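Local coordinates for protein Non-reducing end beta-L-arabinofuranosidase (Bacteroides thetaiotaomicron, PDB 5MQO) that is a glycoside hydrolase of family GH127, probably an aceric acidase or beta-L-arabinofuranosidase-like enzyme acting in the breakdown of plant pectin by a gut bacterium, at residues Q282-F287 and T348-T353. Numbering follows the deposited sequence.
Sequences QDRIPF and TSPDGT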
loop_
_atom_site.group_PDB
_atom_site.type_symbol
_atom_site.label_atom_id
_atom_site.label_comp_id
_atom_site.label_asym_id
_atom_site.label_seq_id
_atom_site.Cartn_x
_atom_site.Cartn_y
_atom_site.Cartn_z
ATOM N N GLN A 282 1.484 -20.070 5.043
ATOM C CA GLN A 282 0.831 -19.775 6.329
ATOM C C GLN A 282 -0.230 -20.839 6.715
ATOM O O GLN A 282 -1.323 -20.485 7.186
ATOM C CB GLN A 282 0.172 -18.388 6.306
ATOM C CG GLN A 282 1.045 -17.218 5.900
ATOM C CD GLN A 282 1.503 -17.229 4.446
ATOM O OE1 GLN A 282 0.724 -17.510 3.533
ATOM N NE2 GLN A 282 2.789 -16.937 4.228
ATOM N N ASP A 283 0.062 -22.126 6.484
ATOM C CA ASP A 283 -0.923 -23.177 6.746
ATOM C C ASP A 283 -0.330 -24.460 7.347
ATOM O O ASP A 283 -0.917 -25.534 7.172
ATOM C CB ASP A 283 -1.838 -23.441 5.493
ATOM C CG ASP A 283 -1.164 -24.261 4.353
ATOM O OD1 ASP A 283 0.065 -24.520 4.384
ATOM O OD2 ASP A 283 -1.892 -24.645 3.388
ATOM N N ARG A 284 0.810 -24.346 8.050
ATOM C CA ARG A 284 1.395 -25.473 8.797
ATOM C C ARG A 284 0.495 -25.775 9.994
ATOM O O ARG A 284 0.208 -26.939 10.289
ATOM C CB ARG A 284 2.829 -25.188 9.292
ATOM C CG ARG A 284 3.564 -26.426 9.819
ATOM C CD ARG A 284 4.568 -26.148 10.937
ATOM N NE ARG A 284 5.824 -25.535 10.470
ATOM C CZ ARG A 284 6.970 -26.178 10.196
ATOM N NH1 ARG A 284 7.065 -27.483 10.315
ATOM N NH2 ARG A 284 8.050 -25.503 9.788
ATOM N N ILE A 285 0.042 -24.708 10.640
ATOM C CA ILE A 285 -0.818 -24.752 11.826
ATOM C C ILE A 285 -2.087 -23.948 11.544
ATOM O O ILE A 285 -2.097 -23.113 10.648
ATOM C CB ILE A 285 -0.062 -24.214 13.078
ATOM C CG1 ILE A 285 0.126 -22.666 13.034
ATOM C CG2 ILE A 285 1.283 -24.933 13.213
ATOM C CD1 ILE A 285 1.102 -22.092 14.045
ATOM N N PRO A 286 -3.167 -24.197 12.296
ATOM C CA PRO A 286 -4.383 -23.393 12.117
ATOM C C PRO A 286 -4.192 -21.893 12.275
ATOM O O PRO A 286 -3.256 -21.462 12.912
ATOM C CB PRO A 286 -5.289 -23.920 13.224
ATOM C CG PRO A 286 -4.892 -25.347 13.306
ATOM C CD PRO A 286 -3.412 -25.312 13.221
ATOM N N PHE A 287 -5.086 -21.098 11.713
ATOM C CA PHE A 287 -4.929 -19.657 11.811
ATOM C C PHE A 287 -4.972 -19.163 13.242
ATOM O O PHE A 287 -4.235 -18.250 13.595
ATOM C CB PHE A 287 -5.913 -18.866 10.960
ATOM C CG PHE A 287 -5.692 -17.398 11.072
ATOM C CD1 PHE A 287 -4.573 -16.816 10.486
ATOM C CD2 PHE A 287 -6.525 -16.604 11.863
ATOM C CE1 PHE A 287 -4.329 -15.440 10.629
ATOM C CE2 PHE A 287 -6.273 -15.246 12.039
ATOM C CZ PHE A 287 -5.189 -14.659 11.422
ATOM N N THR A 348 14.779 -20.547 5.126
ATOM C CA THR A 348 14.189 -21.620 5.919
ATOM C C THR A 348 13.384 -21.043 7.077
ATOM O O THR A 348 13.755 -20.024 7.623
ATOM C CB THR A 348 15.268 -22.560 6.475
ATOM O OG1 THR A 348 16.327 -21.785 7.045
ATOM C CG2 THR A 348 15.845 -23.390 5.383
ATOM N N SER A 349 12.285 -21.718 7.419
ATOM C CA SER A 349 11.423 -21.406 8.560
ATOM C C SER A 349 11.115 -22.678 9.407
ATOM O O SER A 349 10.758 -23.735 8.857
ATOM C CB SER A 349 10.112 -20.809 8.066
ATOM O OG SER A 349 9.331 -20.343 9.147
ATOM N N PRO A 350 11.319 -22.630 10.719
ATOM C CA PRO A 350 12.121 -21.623 11.409
ATOM C C PRO A 350 13.664 -21.667 11.122
ATOM O O PRO A 350 14.192 -22.654 10.573
ATOM C CB PRO A 350 11.852 -21.962 12.866
ATOM C CG PRO A 350 11.738 -23.451 12.870
ATOM C CD PRO A 350 11.093 -23.821 11.563
ATOM N N ASP A 351 14.350 -20.600 11.542
ATOM C CA ASP A 351 15.784 -20.355 11.275
ATOM C C ASP A 351 16.576 -20.416 12.583
ATOM O O ASP A 351 16.554 -19.479 13.396
ATOM C CB ASP A 351 15.977 -18.969 10.598
ATOM C CG ASP A 351 17.407 -18.710 10.112
ATOM O OD1 ASP A 351 18.291 -19.547 10.300
ATOM O OD2 ASP A 351 17.654 -17.643 9.526
ATOM N N GLY A 352 17.264 -21.538 12.768
ATOM C CA GLY A 352 18.229 -21.723 13.855
ATOM C C GLY A 352 17.656 -22.051 15.213
ATOM O O GLY A 352 18.370 -21.966 16.190
ATOM N N THR A 353 16.376 -22.429 15.271
ATOM C CA THR A 353 15.683 -22.748 16.535
ATOM C C THR A 353 15.280 -24.233 16.703
ATOM O O THR A 353 15.023 -24.663 17.825
ATOM C CB THR A 353 14.380 -21.930 16.678
ATOM O OG1 THR A 353 13.530 -22.222 15.573
ATOM C CG2 THR A 353 14.638 -20.443 16.710
#
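Arg284 reaches out of its loop to bring the end of its guanidinium against the backbone around Ser349 and the ring of Pro350, and this one side chain carries the whole contact from its side. The backbones stay well apart, with the CA atoms of Arg284 and Ser349 10.8 Å from each other, and the gap is spanned by the length of the arginine. Its CG lies anti to the backbone N (chi1 -168°), beside its own carbonyl carbon, and bends at chi2 and chi3 (-76°) bring NH2 to the front. The carbonyl O of Ser349 sits at the edge of the planar group, 3.4 Å from Arg284 NH2, but the angle is too poor for a hydrogen bond. Arg284 NH2 instead gives one to the carbonyl of Ser359, while NE forms a salt bridge with Asp279, so two partners hold the guanidinium and probably restrict its rotation. Obliquely to that plane comes Pro350 CD, 3.9 Å from Arg284 NH2, the arginine chain and the proline crossing at about a right angle. The peptide bond between Ser349 and Pro350 is cis, turning the chain sharply just as the strand ends. Ser349 OG is hydrogen-bonded to the second carboxylate oxygen of Asp279, OD2, the salt bridge using OD1; Asp279 thus bridges the two segments, and probably ties them together more than their direct contact, which has no hydrogen bond. The result is a small surface contact, burying 61 Å² in all, within the GH127 catalytic domain, consistent with the (alpha/alpha)6 barrel of the six-hairpin clan, in which a loop between helices 258-270 and 297-314 is met by a two-stranded antiparallel beta-ribbon (347-349 and 361-364).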